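Local coordinates for protein 6-phosphogluconate dehydratase (Shewanella oneidensis, PDB 2GP4) that catalyses the dehydration of 6-phosphogluconate to 2-dehydro-3-deoxy-6-phosphogluconate, the committed Entner-Doudoroff step, and is captured here without its iron-sulfur cluster, at residues A[23-28]-A[385-390]; A[184-189]-A[331-336]; A[305-310]-A[336-341]; A[326-331]-A[341-346]. All coordinates share one frame; numbering follows the deposited sequence.

Contact 1: residues A[23-28]-A[385-390]; sequences SVVQSV and LLHEDV
V25 sets CG1 anti to its backbone N (chi1 -176°), which puts CG2 beside that N and spreads the two methyls between L385 and H387. L385 holds CG opposite its carbonyl carbon (chi1 -65°); its CB starts out away from the helix, yet the extended chain swings CD2 back to meet V25 CG2 at 3.8 Å, the two side chains lying nearly perpendicular. The other branch, V25 CG1, lies 3.9 Å from L385 O and 4.1 Å from H387 NE2, approaching the imidazole obliquely while the two side chains run past one another in opposite directions. The end of the Q26 side chain lies beside the edge of the H387 ring, at CE1. No hydrogen bond links the two segments. The polar end of H387 is satisfied just beyond them: NE2 pairs with OG1 of T29, one turn after V25, and T29 OG1 also bonds V25 O, so a single hydroxyl ties the imidazole to the helix backbone. H387 N bonds N309 OD1, a second tie for the loop, to helix 304-316. The contact thus joins the first turns of helix 23-51 to the loop between helix 372-383 and strand 391-392, with helix 304-316 reaching it through V308 and K305 and helix 340-347 through L346.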
loop_
_atom_site.group_PDB
_atom_site.type_symbol
_atom_site.label_atom_id
_atom_site.label_comp_id
_atom_site.label_asym_id
_atom_site.label_seq_id
_atom_site.Cartn_x
_atom_site.Cartn_y
_atom_site.Cartn_z
ATOM N N SER A 23 10.051 8.933 -19.492
ATOM C CA SER A 23 9.629 7.955 -20.510
ATOM C C SER A 23 9.082 6.634 -19.945
ATOM O O SER A 23 8.151 6.068 -20.505
ATOM C CB SER A 23 10.752 7.696 -21.524
ATOM O OG SER A 23 11.828 6.974 -20.945
ATOM N N VAL A 24 9.650 6.163 -18.837
ATOM C CA VAL A 24 9.212 4.917 -18.206
ATOM C C VAL A 24 7.832 5.035 -17.560
ATOM O O VAL A 24 7.001 4.135 -17.686
ATOM C CB VAL A 24 10.214 4.421 -17.148
ATOM C CG1 VAL A 24 9.633 3.234 -16.374
ATOM C CG2 VAL A 24 11.531 4.042 -17.805
ATOM N N VAL A 25 7.606 6.136 -16.852
ATOM C CA VAL A 25 6.325 6.399 -16.216
ATOM C C VAL A 25 5.255 6.643 -17.278
ATOM O O VAL A 25 4.122 6.195 -17.131
ATOM C CB VAL A 25 6.400 7.609 -15.249
ATOM C CG1 VAL A 25 5.089 7.784 -14.528
ATOM C CG2 VAL A 25 7.527 7.428 -14.248
ATOM N N GLN A 26 5.615 7.343 -18.350
ATOM C CA GLN A 26 4.672 7.568 -19.442
ATOM C C GLN A 26 4.314 6.250 -20.127
ATOM O O GLN A 26 3.145 6.000 -20.426
ATOM C CB GLN A 26 5.210 8.586 -20.454
ATOM C CG GLN A 26 4.166 9.054 -21.480
ATOM C CD GLN A 26 2.919 9.668 -20.840
ATOM O OE1 GLN A 26 1.893 8.998 -20.684
ATOM N NE2 GLN A 26 3.009 10.942 -20.462
ATOM N N SER A 27 5.328 5.413 -20.341
ATOM C CA SER A 27 5.158 4.115 -20.979
ATOM C C SER A 27 4.244 3.185 -20.179
ATOM O O SER A 27 3.342 2.562 -20.739
ATOM C CB SER A 27 6.518 3.447 -21.193
ATOM O OG SER A 27 6.362 2.133 -21.688
ATOM N N VAL A 28 4.496 3.094 -18.876
ATOM C CA VAL A 28 3.752 2.202 -18.000
ATOM C C VAL A 28 2.308 2.684 -17.848
ATOM O O VAL A 28 1.385 1.877 -17.852
ATOM C CB VAL A 28 4.462 2.032 -16.625
ATOM C CG1 VAL A 28 3.593 1.256 -15.629
ATOM C CG2 VAL A 28 5.792 1.320 -16.812
ATOM N N LEU A 385 8.051 12.576 -12.741
ATOM C CA LEU A 385 7.734 11.272 -12.162
ATOM C C LEU A 385 6.290 11.172 -11.663
ATOM O O LEU A 385 5.784 10.068 -11.432
ATOM C CB LEU A 385 8.751 10.883 -11.078
ATOM C CG LEU A 385 10.181 10.653 -11.592
ATOM C CD1 LEU A 385 11.186 10.631 -10.461
ATOM C CD2 LEU A 385 10.298 9.397 -12.462
ATOM N N LEU A 386 5.632 12.319 -11.509
ATOM C CA LEU A 386 4.202 12.358 -11.222
ATOM C C LEU A 386 3.466 13.090 -12.321
ATOM O O LEU A 386 3.925 14.133 -12.791
ATOM C CB LEU A 386 3.915 13.063 -9.890
ATOM C CG LEU A 386 4.317 12.418 -8.566
ATOM C CD1 LEU A 386 4.179 13.426 -7.432
ATOM C CD2 LEU A 386 3.484 11.184 -8.302
ATOM N N HIS A 387 2.320 12.551 -12.723
ATOM C CA HIS A 387 1.422 13.245 -13.647
ATOM C C HIS A 387 0.830 14.474 -12.967
ATOM O O HIS A 387 0.233 14.364 -11.898
ATOM C CB HIS A 387 0.299 12.309 -14.107
ATOM C CG HIS A 387 0.776 11.137 -14.908
ATOM N ND1 HIS A 387 1.128 11.236 -16.238
ATOM C CD2 HIS A 387 0.948 9.837 -14.571
ATOM C CE1 HIS A 387 1.497 10.050 -16.685
ATOM N NE2 HIS A 387 1.394 9.182 -15.694
ATOM N N GLU A 388 1.002 15.640 -13.585
ATOM C CA GLU A 388 0.489 16.896 -13.042
ATOM C C GLU A 388 -0.947 17.159 -13.471
ATOM O O GLU A 388 -1.719 17.805 -12.749
ATOM C CB GLU A 388 1.359 18.074 -13.483
ATOM C CG GLU A 388 1.137 19.324 -12.634
ATOM C CD GLU A 388 1.580 20.598 -13.312
ATOM O OE1 GLU A 388 2.769 20.695 -13.706
ATOM O OE2 GLU A 388 0.735 21.515 -13.434
ATOM N N ASP A 389 -1.293 16.662 -14.654
ATOM C CA ASP A 389 -2.572 16.951 -15.286
ATOM C C ASP A 389 -3.669 16.031 -14.755
ATOM O O ASP A 389 -4.212 15.196 -15.485
ATOM C CB ASP A 389 -2.443 16.842 -16.813
ATOM C CG ASP A 389 -1.904 15.493 -17.261
ATOM O OD1 ASP A 389 -0.984 14.950 -16.610
ATOM O OD2 ASP A 389 -2.411 14.965 -18.260
ATOM N N VAL A 390 -3.985 16.190 -13.475
ATOM C CA VAL A 390 -5.045 15.412 -12.836
ATOM C C VAL A 390 -6.029 16.313 -12.095
ATOM O O VAL A 390 -5.661 17.397 -11.613
ATOM C CB VAL A 390 -4.478 14.328 -11.857
ATOM C CG1 VAL A 390 -3.851 13.168 -12.628
ATOM C CG2 VAL A 390 -3.476 14.934 -10.879
#

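Contact 2: residues A[184-189]-A[331-336]; sequences GALSFG and ARAAGI
No flat side chain takes part where L186 meets A333 and A334; the ring of F188 lies apart from the contact and has G184 O at its edge, in the ring plane, within its own segment. The other flat group here is the peptide carbonyl of A331: its O accepts from A334 N at 2.9 Å and from I336 N at 2.8 Å, the two donors arriving from opposite faces of the carbonyl plane. Together with G335 N to R332 O (3.0 Å), the I336 bond makes a Schellman motif, G335 being the C-prime residue with positive phi, and this ends helix 322-333. The contact itself is a single leucine laid against two alanine methyls. L186 points toward the other segment with CG beside its backbone N (chi1 -64°), and CD1 touches both methyls, 4.0 Å from A333 CB and 4.1 Å from A334 CB. L186 CB also lies 4.2 Å from A333 CB, so A333 meets both CB and CD1 of the leucine, whereas A334 meets CD1 alone. The backbone at the two chain turns is tied to helix 23-51: L186 O bonds Y43 OH, A334 O bonds R40 NH1 and G335 O bonds S39 OG. The C-terminal ends of helices 179-186 and 322-333 therefore meet through L186, with V302 of the loop before helix 304-316 touching both L186 and A334, and helix 23-51 running alongside.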
loop_
_atom_site.group_PDB
_atom_site.type_symbol
_atom_site.label_atom_id
_atom_site.label_comp_id
_atom_site.label_asym_id
_atom_site.label_seq_id
_atom_site.Cartn_x
_atom_site.Cartn_y
_atom_site.Cartn_z
ATOM N N GLY A 184 -15.038 0.501 -1.395
ATOM C CA GLY A 184 -16.476 0.674 -1.204
ATOM C C GLY A 184 -16.983 1.952 -1.839
ATOM O O GLY A 184 -18.046 1.967 -2.458
ATOM N N ALA A 185 -16.213 3.028 -1.687
ATOM C CA ALA A 185 -16.563 4.327 -2.248
ATOM C C ALA A 185 -16.664 4.284 -3.774
ATOM O O ALA A 185 -17.573 4.882 -4.351
ATOM C CB ALA A 185 -15.564 5.374 -1.820
ATOM N N LEU A 186 -15.746 3.570 -4.425
ATOM C CA LEU A 186 -15.765 3.483 -5.888
ATOM C C LEU A 186 -16.998 2.766 -6.461
ATOM O O LEU A 186 -17.304 2.914 -7.647
ATOM C CB LEU A 186 -14.457 2.894 -6.424
ATOM C CG LEU A 186 -13.216 3.757 -6.155
ATOM C CD1 LEU A 186 -11.942 2.923 -6.261
ATOM C CD2 LEU A 186 -13.160 4.998 -7.061
ATOM N N SER A 187 -17.711 2.016 -5.622
ATOM C CA SER A 187 -19.026 1.494 -5.999
ATOM C C SER A 187 -20.028 2.628 -6.215
ATOM O O SER A 187 -20.999 2.478 -6.953
ATOM C CB SER A 187 -19.558 0.522 -4.946
ATOM O OG SER A 187 -19.205 -0.808 -5.265
ATOM N N PHE A 188 -19.778 3.756 -5.555
ATOM C CA PHE A 188 -20.615 4.942 -5.678
ATOM C C PHE A 188 -19.791 6.052 -6.310
ATOM O O PHE A 188 -19.849 7.209 -5.894
ATOM C CB PHE A 188 -21.166 5.334 -4.306
ATOM C CG PHE A 188 -22.119 4.318 -3.738
ATOM C CD1 PHE A 188 -21.646 3.135 -3.171
ATOM C CD2 PHE A 188 -23.493 4.525 -3.803
ATOM C CE1 PHE A 188 -22.522 2.188 -2.666
ATOM C CE2 PHE A 188 -24.379 3.579 -3.296
ATOM C CZ PHE A 188 -23.890 2.411 -2.722
ATOM N N GLY A 189 -19.037 5.666 -7.340
ATOM C CA GLY A 189 -18.051 6.518 -7.984
ATOM C C GLY A 189 -18.554 7.800 -8.609
ATOM O O GLY A 189 -17.755 8.675 -8.937
ATOM N N ALA A 331 -7.717 0.142 -7.658
ATOM C CA ALA A 331 -7.745 0.437 -9.090
ATOM C C ALA A 331 -8.730 -0.461 -9.846
ATOM O O ALA A 331 -9.469 0.017 -10.708
ATOM C CB ALA A 331 -6.347 0.334 -9.695
ATOM N N ARG A 332 -8.734 -1.751 -9.509
ATOM C CA ARG A 332 -9.622 -2.721 -10.151
ATOM C C ARG A 332 -11.084 -2.351 -9.979
ATOM O O ARG A 332 -11.868 -2.488 -10.914
ATOM C CB ARG A 332 -9.375 -4.146 -9.645
ATOM C CG ARG A 332 -10.005 -5.233 -10.531
ATOM C CD ARG A 332 -9.440 -5.177 -11.951
ATOM N NE ARG A 332 -10.301 -5.812 -12.945
ATOM C CZ ARG A 332 -11.298 -5.198 -13.580
ATOM N NH1 ARG A 332 -11.585 -3.929 -13.314
ATOM N NH2 ARG A 332 -12.015 -5.857 -14.486
ATOM N N ALA A 333 -11.433 -1.871 -8.787
ATOM C CA ALA A 333 -12.785 -1.404 -8.499
ATOM C C ALA A 333 -13.182 -0.290 -9.461
ATOM O O ALA A 333 -14.349 -0.166 -9.825
ATOM C CB ALA A 333 -12.897 -0.931 -7.046
ATOM N N ALA A 334 -12.198 0.500 -9.883
ATOM C CA ALA A 334 -12.424 1.642 -10.770
ATOM C C ALA A 334 -12.190 1.309 -12.239
ATOM O O ALA A 334 -12.052 2.215 -13.070
ATOM C CB ALA A 334 -11.548 2.815 -10.342
ATOM N N GLY A 335 -12.141 0.014 -12.555
ATOM C CA GLY A 335 -11.961 -0.446 -13.932
ATOM C C GLY A 335 -10.535 -0.366 -14.452
ATOM O O GLY A 335 -10.297 -0.499 -15.658
ATOM N N ILE A 336 -9.582 -0.163 -13.543
ATOM C CA ILE A 336 -8.180 0.001 -13.908
ATOM C C ILE A 336 -7.370 -1.233 -13.524
ATOM O O ILE A 336 -7.369 -1.648 -12.364
ATOM C CB ILE A 336 -7.585 1.280 -13.267
ATOM C CG1 ILE A 336 -8.387 2.508 -13.723
ATOM C CG2 ILE A 336 -6.115 1.441 -13.645
ATOM C CD1 ILE A 336 -8.411 3.657 -12.731
#

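Contact 3: residues A[305-310]-A[336-341]; sequences KSIVNG and IIVNWD
I336 comes first and points toward helix 304-316, its CD1 end lying 4.3 Å from CG1 of I307. The I337 side chain points away from I307; separately, its backbone N bonds S36 OG and its O bonds R35 NH2. V338 turns back to the helix. With CG1 anti to the backbone N (chi1 174°), its CG2 is left beside that N and meets I307 CG2 at 3.9 Å, the two branched chains slanting across one another. I307 therefore serves both hydrophobic residues with separate branches: CG1 for I336, CG2 for V338. All three side chains are buried, and the contact is purely apolar. N339 then occupies the N-cap of helix 340-347, and its backbone N bonds D342 OD2. W340 N is held by E615 OE2, while the D341 carboxylate forms a salt bridge with R449. The extended link between helices 322-333 and 340-347 is thus pressed onto helix 304-316, whose I307 also touches A331 of helix 322-333; helix 23-51 covers the link through I32 and R35, and strand 440-445 meets its far end through L442.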
loop_
_atom_site.group_PDB
_atom_site.type_symbol
_atom_site.label_atom_id
_atom_site.label_comp_id
_atom_site.label_asym_id
_atom_site.label_seq_id
_atom_site.Cartn_x
_atom_site.Cartn_y
_atom_site.Cartn_z
ATOM N N LYS A 305 -3.758 7.770 -14.294
ATOM C CA LYS A 305 -2.658 8.666 -13.932
ATOM C C LYS A 305 -2.505 8.808 -12.420
ATOM O O LYS A 305 -1.381 8.841 -11.903
ATOM C CB LYS A 305 -2.858 10.051 -14.545
ATOM C CG LYS A 305 -2.681 10.113 -16.049
ATOM C CD LYS A 305 -3.188 11.434 -16.578
ATOM C CE LYS A 305 -3.372 11.393 -18.081
ATOM N NZ LYS A 305 -2.074 11.508 -18.807
ATOM N N SER A 306 -3.634 8.902 -11.716
ATOM C CA SER A 306 -3.601 9.106 -10.269
ATOM C C SER A 306 -3.199 7.820 -9.548
ATOM O O SER A 306 -2.517 7.867 -8.526
ATOM C CB SER A 306 -4.925 9.677 -9.747
ATOM O OG SER A 306 -6.016 8.827 -10.044
ATOM N N ILE A 307 -3.605 6.681 -10.104
ATOM C CA ILE A 307 -3.148 5.373 -9.633
ATOM C C ILE A 307 -1.633 5.220 -9.795
ATOM O O ILE A 307 -0.933 4.842 -8.844
ATOM C CB ILE A 307 -3.915 4.212 -10.327
ATOM C CG1 ILE A 307 -5.342 4.107 -9.769
ATOM C CG2 ILE A 307 -3.177 2.874 -10.172
ATOM C CD1 ILE A 307 -5.425 3.790 -8.270
ATOM N N VAL A 308 -1.126 5.527 -10.987
ATOM C CA VAL A 308 0.319 5.517 -11.228
ATOM C C VAL A 308 1.035 6.447 -10.232
ATOM O O VAL A 308 2.038 6.063 -9.637
ATOM C CB VAL A 308 0.663 5.877 -12.699
ATOM C CG1 VAL A 308 2.139 6.247 -12.859
ATOM C CG2 VAL A 308 0.297 4.728 -13.629
ATOM N N ASN A 309 0.487 7.648 -10.041
ATOM C CA ASN A 309 1.004 8.617 -9.077
ATOM C C ASN A 309 1.121 8.018 -7.676
ATOM O O ASN A 309 2.108 8.249 -6.971
ATOM C CB ASN A 309 0.131 9.889 -9.046
ATOM C CG ASN A 309 0.414 10.848 -10.222
ATOM O OD1 ASN A 309 1.241 10.565 -11.094
ATOM N ND2 ASN A 309 -0.278 11.994 -10.234
ATOM N N GLY A 310 0.111 7.241 -7.290
ATOM C CA GLY A 310 0.089 6.579 -5.994
ATOM C C GLY A 310 1.197 5.563 -5.879
ATOM O O GLY A 310 1.835 5.454 -4.833
ATOM N N ILE A 336 -9.582 -0.163 -13.543
ATOM C CA ILE A 336 -8.180 0.001 -13.908
ATOM C C ILE A 336 -7.370 -1.233 -13.524
ATOM O O ILE A 336 -7.369 -1.648 -12.364
ATOM C CB ILE A 336 -7.585 1.280 -13.267
ATOM C CG1 ILE A 336 -8.387 2.508 -13.723
ATOM C CG2 ILE A 336 -6.115 1.441 -13.645
ATOM C CD1 ILE A 336 -8.411 3.657 -12.731
ATOM N N ILE A 337 -6.688 -1.815 -14.508
ATOM C CA ILE A 337 -5.945 -3.057 -14.306
ATOM C C ILE A 337 -4.440 -2.803 -14.228
ATOM O O ILE A 337 -3.823 -2.407 -15.218
ATOM C CB ILE A 337 -6.261 -4.098 -15.414
ATOM C CG1 ILE A 337 -7.781 -4.227 -15.610
ATOM C CG2 ILE A 337 -5.596 -5.447 -15.091
ATOM C CD1 ILE A 337 -8.219 -5.210 -16.691
ATOM N N VAL A 338 -3.869 -3.037 -13.045
ATOM C CA VAL A 338 -2.434 -2.868 -12.785
ATOM C C VAL A 338 -1.826 -4.197 -12.315
ATOM O O VAL A 338 -2.410 -4.889 -11.479
ATOM C CB VAL A 338 -2.183 -1.776 -11.698
ATOM C CG1 VAL A 338 -0.707 -1.702 -11.307
ATOM C CG2 VAL A 338 -2.675 -0.407 -12.157
ATOM N N ASN A 339 -0.661 -4.560 -12.852
ATOM C CA ASN A 339 0.015 -5.792 -12.425
ATOM C C ASN A 339 1.440 -5.564 -11.887
ATOM O O ASN A 339 1.900 -4.428 -11.805
ATOM C CB ASN A 339 -0.035 -6.872 -13.529
ATOM C CG ASN A 339 0.654 -6.445 -14.831
ATOM O OD1 ASN A 339 0.306 -6.936 -15.912
ATOM N ND2 ASN A 339 1.632 -5.548 -14.738
ATOM N N TRP A 340 2.130 -6.645 -11.528
ATOM C CA TRP A 340 3.493 -6.555 -10.995
ATOM C C TRP A 340 4.531 -6.055 -11.992
ATOM O O TRP A 340 5.551 -5.509 -11.591
ATOM C CB TRP A 340 3.946 -7.878 -10.363
ATOM C CG TRP A 340 3.258 -8.185 -9.067
ATOM C CD1 TRP A 340 2.606 -7.297 -8.249
ATOM C CD2 TRP A 340 3.174 -9.459 -8.421
ATOM N NE1 TRP A 340 2.113 -7.943 -7.144
ATOM C CE2 TRP A 340 2.449 -9.268 -7.216
ATOM C CE3 TRP A 340 3.632 -10.745 -8.741
ATOM C CZ2 TRP A 340 2.168 -10.315 -6.339
ATOM C CZ3 TRP A 340 3.355 -11.785 -7.866
ATOM C CH2 TRP A 340 2.630 -11.563 -6.677
ATOM N N ASP A 341 4.273 -6.235 -13.282
ATOM C CA ASP A 341 5.148 -5.668 -14.313
ATOM C C ASP A 341 5.138 -4.140 -14.235
ATOM O O ASP A 341 6.160 -3.497 -14.475
ATOM C CB ASP A 341 4.722 -6.109 -15.707
ATOM C CG ASP A 341 4.683 -7.614 -15.864
ATOM O OD1 ASP A 341 3.578 -8.185 -15.787
ATOM O OD2 ASP A 341 5.747 -8.224 -16.079
#

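Contact 4: residues A[326-331]-A[341-346]; sequences HIVAAA and DDFSEL
F343 drives its ring toward helix 322-333 and meets two aliphatic branches there. V328 CG2 sits at the ring edge, near its plane, 3.6 Å from F343 CE2 and 4.1 Å from F343 CZ. I327 CG2 approaches the same end of the ring from an oblique direction, 4.2 Å from F343 CZ. The phenylalanine has CG beside its backbone N (chi1 -80°), which directs the ring toward helix 322-333; chi2, at -88°, sets only the rotation of the ring about its own axis, and so where CE2 sits. A separation of 10.1 Å between the CA atoms of F343 and V328 is thus bridged by one long aromatic side chain, without any hydrogen bond across the segments. In the next shell I311 of helix 304-316 touches both I327 and F343, and V338 of the link between the helices also packs on F343, so further apolar side chains line the ring. Further out, polar residues of helix 340-347 tie that helix to its neighbours. D342 forms salt bridges with R35 through OD2 and with R31 through OD1, and E345 pairs with R31 as well; two carboxylates thus share one arginine, probably keeping all of them charged. In addition, S344 OG bonds L442 N, and S344 O takes a bond from K441 NZ. Helix 340-347 accordingly contacts both helix 23-51 and strand 440-445 while F343 reaches helix 322-333, with helix 304-316 packed against both helices that F343 joins.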
loop_
_atom_site.group_PDB
_atom_site.type_symbol
_atom_site.label_atom_id
_atom_site.label_comp_id
_atom_site.label_asym_id
_atom_site.label_seq_id
_atom_site.Cartn_x
_atom_site.Cartn_y
_atom_site.Cartn_z
ATOM N N HIS A 326 -3.352 -3.403 -2.165
ATOM C CA HIS A 326 -4.457 -2.463 -1.975
ATOM C C HIS A 326 -4.603 -1.470 -3.120
ATOM O O HIS A 326 -5.722 -1.099 -3.481
ATOM C CB HIS A 326 -4.318 -1.709 -0.645
ATOM C CG HIS A 326 -4.186 -2.599 0.550
ATOM N ND1 HIS A 326 -4.902 -3.769 0.693
ATOM C CD2 HIS A 326 -3.435 -2.480 1.670
ATOM C CE1 HIS A 326 -4.583 -4.342 1.839
ATOM N NE2 HIS A 326 -3.700 -3.577 2.454
ATOM N N ILE A 327 -3.478 -1.033 -3.680
ATOM C CA ILE A 327 -3.491 -0.141 -4.842
ATOM C C ILE A 327 -4.147 -0.860 -6.018
ATOM O O ILE A 327 -4.963 -0.278 -6.729
ATOM C CB ILE A 327 -2.058 0.329 -5.230
ATOM C CG1 ILE A 327 -1.492 1.290 -4.173
ATOM C CG2 ILE A 327 -2.031 0.962 -6.647
ATOM C CD1 ILE A 327 -0.058 1.761 -4.454
ATOM N N VAL A 328 -3.789 -2.128 -6.201
ATOM C CA VAL A 328 -4.317 -2.967 -7.280
ATOM C C VAL A 328 -5.814 -3.258 -7.084
ATOM O O VAL A 328 -6.583 -3.255 -8.051
ATOM C CB VAL A 328 -3.497 -4.288 -7.409
ATOM C CG1 VAL A 328 -4.166 -5.284 -8.349
ATOM C CG2 VAL A 328 -2.099 -3.987 -7.882
ATOM N N ALA A 329 -6.217 -3.498 -5.836
ATOM C CA ALA A 329 -7.622 -3.725 -5.501
ATOM C C ALA A 329 -8.466 -2.461 -5.661
ATOM O O ALA A 329 -9.605 -2.522 -6.140
ATOM C CB ALA A 329 -7.756 -4.273 -4.094
ATOM N N ALA A 330 -7.912 -1.321 -5.256
ATOM C CA ALA A 330 -8.614 -0.041 -5.411
ATOM C C ALA A 330 -8.792 0.288 -6.885
ATOM O O ALA A 330 -9.886 0.646 -7.310
ATOM C CB ALA A 330 -7.875 1.079 -4.694
ATOM N N ALA A 331 -7.717 0.142 -7.658
ATOM C CA ALA A 331 -7.745 0.437 -9.090
ATOM C C ALA A 331 -8.730 -0.461 -9.846
ATOM O O ALA A 331 -9.469 0.017 -10.708
ATOM C CB ALA A 331 -6.347 0.334 -9.695
ATOM N N ASP A 341 4.273 -6.235 -13.282
ATOM C CA ASP A 341 5.148 -5.668 -14.313
ATOM C C ASP A 341 5.138 -4.140 -14.235
ATOM O O ASP A 341 6.160 -3.497 -14.475
ATOM C CB ASP A 341 4.722 -6.109 -15.707
ATOM C CG ASP A 341 4.683 -7.614 -15.864
ATOM O OD1 ASP A 341 3.578 -8.185 -15.787
ATOM O OD2 ASP A 341 5.747 -8.224 -16.079
ATOM N N ASP A 342 3.980 -3.563 -13.904
ATOM C CA ASP A 342 3.880 -2.122 -13.702
ATOM C C ASP A 342 4.750 -1.676 -12.532
ATOM O O ASP A 342 5.519 -0.736 -12.666
ATOM C CB ASP A 342 2.431 -1.683 -13.471
ATOM C CG ASP A 342 1.489 -2.139 -14.579
ATOM O OD1 ASP A 342 1.909 -2.218 -15.758
ATOM O OD2 ASP A 342 0.313 -2.413 -14.259
ATOM N N PHE A 343 4.635 -2.370 -11.398
ATOM C CA PHE A 343 5.361 -2.001 -10.179
ATOM C C PHE A 343 6.871 -2.098 -10.368
ATOM O O PHE A 343 7.610 -1.173 -10.023
ATOM C CB PHE A 343 4.922 -2.872 -8.996
ATOM C CG PHE A 343 3.630 -2.436 -8.365
ATOM C CD1 PHE A 343 3.622 -1.485 -7.348
ATOM C CD2 PHE A 343 2.423 -2.983 -8.776
ATOM C CE1 PHE A 343 2.431 -1.079 -6.762
ATOM C CE2 PHE A 343 1.227 -2.586 -8.190
ATOM C CZ PHE A 343 1.232 -1.632 -7.183
ATOM N N SER A 344 7.302 -3.225 -10.932
ATOM C CA SER A 344 8.709 -3.560 -11.107
ATOM C C SER A 344 9.399 -2.604 -12.079
ATOM O O SER A 344 10.523 -2.168 -11.830
ATOM C CB SER A 344 8.835 -5.013 -11.590
ATOM O OG SER A 344 10.178 -5.438 -11.674
ATOM N N GLU A 345 8.712 -2.262 -13.167
ATOM C CA GLU A 345 9.273 -1.368 -14.183
ATOM C C GLU A 345 9.239 0.102 -13.758
ATOM O O GLU A 345 10.135 0.876 -14.115
ATOM C CB GLU A 345 8.626 -1.610 -15.560
ATOM C CG GLU A 345 9.062 -2.951 -16.164
ATOM C CD GLU A 345 8.202 -3.458 -17.316
ATOM O OE1 GLU A 345 7.362 -2.698 -17.849
ATOM O OE2 GLU A 345 8.390 -4.641 -17.698
ATOM N N LEU A 346 8.228 0.480 -12.983
ATOM C CA LEU A 346 8.174 1.820 -12.397
ATOM C C LEU A 346 9.272 2.003 -11.368
ATOM O O LEU A 346 9.912 3.061 -11.317
ATOM C CB LEU A 346 6.815 2.105 -11.758
ATOM C CG LEU A 346 5.678 2.430 -12.728
ATOM C CD1 LEU A 346 4.352 2.440 -12.011
ATOM C CD2 LEU A 346 5.920 3.755 -13.457
#

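In the fold
Contact 1 joins the N-terminal helix to a loop more than 350 residues later, and the other three are nested inside the long loop it closes. Contacts 2, 3 and 4 each have a segment within 326-346, and their segments alternate along the chain; 2 and 3 share I336, 2 and 4 A331, 3 and 4 D341. Contacts 3 and 4 are closest, centres about 5 Å apart; contacts 1 and 2 are farthest, about 21 Å, and do not touch. Helices 23-51, 304-316, 322-333 and 340-347 pack together, consistent with a core of the largely helical N-terminal domain, which helix 179-186 joins through contact 2; the first helix is thereby built into the body of the chain.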